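Local coordinates for protein 2-oxoglutarate dehydrogenase E3 component (Thermus thermophilus, PDB 2YQU) that probably catalyses the NAD(+)-dependent reoxidation of dihydrolipoyl groups in 2-oxo acid dehydrogenase complexes, using one bound FAD per subunit, at residues I46-T55 and L80-N91. Numbering follows the deposited sequence.
Sequences IPSKALLETT and LMAHKDKVVQAN. With FAD (flavin-adenine dinucleotide), chain D.
Thr54 CG2 approaches the His83 imidazole obliquely, 3.6 Å from CD2, as does Ala50 CB; Val87 CG2 covers one face, offset toward the rim, and a water lies in plane at the edge. The Asn91 amide, its ND2 facing Ile46 CG2, is held by a nearly straight bond (174°) to Val87 O, which lies in the amide plane although ND2 stands above the carbonyl plane. Both groups belong to a roughly antiparallel helix pair in the FAD domain, whose segment axes approach to 8.8 Å, with N-to-C directions at 141°. His83 NE2 bonds to Ala378 O of the second subunit, placing the pair at the dimer interface. Small Ala50 suits the closest backbone approach, its CB 4.0 Å from Lys84 CA. Branched Ile46 sets CG2 against Val87 CG1, and the compact Pro47 ring packs on Val88 CG2. Lys84 CG packs on Pro47 CB at 3.7 Å and CD passes Leu51 CG obliquely; a bend at chi3 then takes NZ to Leu161 O. Leu51 and Leu80 start from side positions, but their branched ends reach between the helices, CD2 to CD2 at 3.9 Å. On the flavin-facing side, Lys49 NZ donates to FAD N5 (3.1 Å) and Ser48 OG, and salt-bridges Glu181. A methionine here would probably leave N5 without this donor and Glu181 without its countercharge. Thr54, chi1 48° turning OG1 back along its helix, donates to Ala50 O at 2.6 Å and accepts from the water, which also donates to Leu80 O at 2.8 Å.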
# COMPACT_ATOMS: atom_id res chain seq x y z
N ILE A 46 16.01 5.48 7.72
CA ILE A 46 15.33 6.76 7.63
C ILE A 46 15.98 7.70 6.61
O ILE A 46 15.30 8.14 5.69
CB ILE A 46 15.16 7.40 9.02
CG1 ILE A 46 14.22 6.54 9.88
CG2 ILE A 46 14.64 8.84 8.91
CD1 ILE A 46 12.82 6.30 9.27
N PRO A 47 17.27 8.01 6.72
CA PRO A 47 17.88 8.87 5.70
C PRO A 47 17.84 8.25 4.29
O PRO A 47 17.61 9.00 3.33
CB PRO A 47 19.32 9.06 6.20
CG PRO A 47 19.56 7.92 7.13
CD PRO A 47 18.23 7.63 7.78
N SER A 48 18.00 6.93 4.18
CA SER A 48 18.02 6.29 2.86
C SER A 48 16.65 6.37 2.22
O SER A 48 16.55 6.66 1.02
CB SER A 48 18.53 4.84 2.92
OG SER A 48 17.78 4.05 3.82
N LYS A 49 15.59 6.15 3.00
CA LYS A 49 14.23 6.27 2.45
C LYS A 49 13.87 7.71 2.10
O LYS A 49 13.18 7.95 1.11
CB LYS A 49 13.18 5.60 3.35
CG LYS A 49 12.79 4.18 2.87
CD LYS A 49 14.01 3.33 2.46
CE LYS A 49 14.58 2.52 3.56
NZ LYS A 49 15.93 1.89 3.20
N ALA A 50 14.37 8.68 2.87
CA ALA A 50 14.21 10.10 2.53
C ALA A 50 14.78 10.38 1.13
O ALA A 50 14.12 11.00 0.29
CB ALA A 50 14.87 10.99 3.58
N LEU A 51 15.98 9.87 0.88
CA LEU A 51 16.64 10.06 -0.40
C LEU A 51 15.93 9.30 -1.50
O LEU A 51 15.79 9.80 -2.60
CB LEU A 51 18.11 9.62 -0.34
CG LEU A 51 19.05 10.51 0.49
CD1 LEU A 51 20.44 9.92 0.44
CD2 LEU A 51 19.08 11.95 0.00
N LEU A 52 15.48 8.09 -1.21
CA LEU A 52 14.81 7.27 -2.22
C LEU A 52 13.46 7.85 -2.65
O LEU A 52 13.14 7.89 -3.84
CB LEU A 52 14.62 5.84 -1.72
CG LEU A 52 15.89 4.98 -1.78
CD1 LEU A 52 15.79 3.83 -0.80
CD2 LEU A 52 16.15 4.47 -3.20
N GLU A 53 12.65 8.29 -1.69
CA GLU A 53 11.32 8.81 -2.00
C GLU A 53 11.43 10.09 -2.83
O GLU A 53 10.71 10.25 -3.81
CB GLU A 53 10.53 9.09 -0.73
CG GLU A 53 10.08 7.83 -0.00
CD GLU A 53 8.89 7.15 -0.66
OE1 GLU A 53 8.33 6.22 -0.07
OE2 GLU A 53 8.49 7.56 -1.77
N THR A 54 12.34 10.98 -2.43
CA THR A 54 12.50 12.27 -3.09
C THR A 54 13.14 12.15 -4.46
O THR A 54 12.70 12.79 -5.40
CB THR A 54 13.30 13.27 -2.21
OG1 THR A 54 14.49 12.65 -1.70
CG2 THR A 54 12.50 13.67 -0.98
N THR A 55 14.18 11.32 -4.58
CA THR A 55 14.84 11.15 -5.88
C THR A 55 13.92 10.45 -6.85
O THR A 55 13.98 10.69 -8.04
CB THR A 55 16.18 10.39 -5.80
OG1 THR A 55 16.01 9.15 -5.10
CG2 THR A 55 17.21 11.18 -5.00
N LEU A 80 17.89 18.79 -0.99
CA LEU A 80 17.68 17.34 -0.90
C LEU A 80 18.26 16.81 0.41
O LEU A 80 17.61 16.06 1.13
CB LEU A 80 18.33 16.62 -2.09
CG LEU A 80 17.98 15.13 -2.27
CD1 LEU A 80 16.65 15.00 -2.96
CD2 LEU A 80 19.05 14.39 -3.05
N MET A 81 19.48 17.25 0.73
CA MET A 81 20.17 16.80 1.94
C MET A 81 19.54 17.43 3.18
O MET A 81 19.51 16.80 4.24
CB MET A 81 21.66 17.12 1.85
CG MET A 81 22.39 16.31 0.80
SD MET A 81 22.45 14.57 1.23
CE MET A 81 23.21 13.90 -0.20
N ALA A 82 19.02 18.64 3.04
CA ALA A 82 18.36 19.33 4.15
C ALA A 82 17.09 18.58 4.54
O ALA A 82 16.79 18.43 5.72
CB ALA A 82 18.05 20.77 3.79
N HIS A 83 16.34 18.10 3.55
CA HIS A 83 15.14 17.31 3.81
C HIS A 83 15.52 16.03 4.57
O HIS A 83 14.89 15.68 5.56
CB HIS A 83 14.41 16.95 2.51
CG HIS A 83 13.31 15.96 2.70
ND1 HIS A 83 12.14 16.28 3.36
CD2 HIS A 83 13.21 14.66 2.36
CE1 HIS A 83 11.36 15.21 3.40
NE2 HIS A 83 11.99 14.21 2.81
N LYS A 84 16.56 15.36 4.10
CA LYS A 84 17.05 14.13 4.71
C LYS A 84 17.36 14.38 6.18
O LYS A 84 16.90 13.64 7.05
CB LYS A 84 18.31 13.65 3.99
CG LYS A 84 18.93 12.35 4.54
CD LYS A 84 20.35 12.12 4.02
CE LYS A 84 21.33 13.17 4.55
NZ LYS A 84 22.75 12.78 4.37
N ASP A 85 18.11 15.43 6.44
CA ASP A 85 18.56 15.75 7.79
C ASP A 85 17.38 16.10 8.70
O ASP A 85 17.39 15.73 9.87
CB ASP A 85 19.53 16.93 7.79
CG ASP A 85 20.90 16.55 7.24
OD1 ASP A 85 21.62 17.48 6.81
OD2 ASP A 85 21.33 15.38 7.20
N LYS A 86 16.40 16.80 8.16
CA LYS A 86 15.22 17.22 8.92
C LYS A 86 14.36 16.01 9.30
O LYS A 86 13.82 15.95 10.41
CB LYS A 86 14.39 18.20 8.08
CG LYS A 86 13.21 18.82 8.79
CD LYS A 86 12.64 19.96 7.95
CE LYS A 86 11.44 20.60 8.61
NZ LYS A 86 11.11 21.90 7.96
N VAL A 87 14.24 15.06 8.38
CA VAL A 87 13.48 13.84 8.66
C VAL A 87 14.18 13.06 9.78
O VAL A 87 13.53 12.57 10.70
CB VAL A 87 13.36 12.94 7.40
CG1 VAL A 87 12.73 11.60 7.77
CG2 VAL A 87 12.56 13.62 6.30
N VAL A 88 15.50 12.96 9.70
CA VAL A 88 16.28 12.25 10.72
C VAL A 88 16.14 12.93 12.07
O VAL A 88 15.88 12.27 13.08
CB VAL A 88 17.77 12.15 10.32
CG1 VAL A 88 18.64 11.72 11.51
CG2 VAL A 88 17.95 11.17 9.15
N GLN A 89 16.29 14.26 12.08
CA GLN A 89 16.18 15.07 13.31
C GLN A 89 14.82 14.85 13.98
O GLN A 89 14.75 14.68 15.19
CB GLN A 89 16.45 16.57 13.01
CG GLN A 89 15.56 17.61 13.76
CD GLN A 89 14.70 18.48 12.81
OE1 GLN A 89 13.61 18.06 12.38
NE2 GLN A 89 15.20 19.67 12.48
N ALA A 90 13.74 14.82 13.20
CA ALA A 90 12.39 14.65 13.73
C ALA A 90 12.20 13.27 14.35
O ALA A 90 11.54 13.13 15.38
CB ALA A 90 11.35 14.87 12.63
N ASN A 91 12.79 12.26 13.73
CA ASN A 91 12.68 10.89 14.21
C ASN A 91 13.48 10.66 15.49
O ASN A 91 12.98 10.02 16.42
CB ASN A 91 13.11 9.89 13.13
CG ASN A 91 12.02 9.58 12.15
OD1 ASN A 91 11.28 8.63 12.32
ND2 ASN A 91 11.91 10.39 11.10
PA FAD D . 21.36 -0.68 15.59
O1A FAD D . 22.63 -0.72 14.82
O2A FAD D . 20.24 0.08 14.87
O5B FAD D . 21.65 -0.06 17.03
C5B FAD D . 22.79 -0.46 17.75
C4B FAD D . 23.21 0.70 18.62
O4B FAD D . 24.07 0.21 19.63
C3B FAD D . 24.00 1.76 17.85
O3B FAD D . 23.36 3.01 17.95
C2B FAD D . 25.36 1.79 18.51
O2B FAD D . 25.87 3.09 18.63
C1B FAD D . 25.08 1.17 19.87
N9A FAD D . 26.17 0.45 20.53
C8A FAD D . 26.92 -0.59 20.05
N7A FAD D . 27.78 -0.99 21.01
C5A FAD D . 27.59 -0.21 22.10
C6A FAD D . 28.19 -0.18 23.36
N6A FAD D . 29.05 -1.11 23.76
N1A FAD D . 27.73 0.75 24.25
C2A FAD D . 26.73 1.64 23.96
N3A FAD D . 26.14 1.59 22.72
C4A FAD D . 26.57 0.69 21.81
N1 FAD D . 16.47 -2.09 7.82
C2 FAD D . 15.13 -2.17 7.50
O2 FAD D . 14.38 -2.95 8.09
N3 FAD D . 14.62 -1.38 6.50
C4 FAD D . 15.44 -0.51 5.81
O4 FAD D . 14.89 0.30 5.08
C4X FAD D . 16.79 -0.41 6.12
N5 FAD D . 17.62 0.46 5.43
C5X FAD D . 18.96 0.54 5.77
C6 FAD D . 19.80 1.42 5.08
C7 FAD D . 21.16 1.51 5.41
C7M FAD D . 22.00 2.54 4.70
C8 FAD D . 21.68 0.73 6.43
C8M FAD D . 23.03 1.02 7.02
C9 FAD D . 20.84 -0.15 7.12
C9A FAD D . 19.49 -0.26 6.79
N10 FAD D . 18.65 -1.15 7.47
C10 FAD D . 17.31 -1.21 7.13
C1' FAD D . 19.17 -2.12 8.50
C2' FAD D . 18.88 -1.55 9.89
O2' FAD D . 19.52 -0.29 10.05
C3' FAD D . 19.28 -2.51 11.00
O3' FAD D . 18.71 -3.78 10.76
C4' FAD D . 18.79 -2.02 12.36
O4' FAD D . 19.32 -0.74 12.64
C5' FAD D . 19.14 -3.02 13.46
O5' FAD D . 18.75 -2.52 14.72
P FAD D . 19.56 -2.91 16.05
O1P FAD D . 18.86 -2.33 17.24
O2P FAD D . 19.83 -4.41 16.10
O3P FAD D . 21.01 -2.21 15.92
O HOH W 1 16.01 13.77 0.63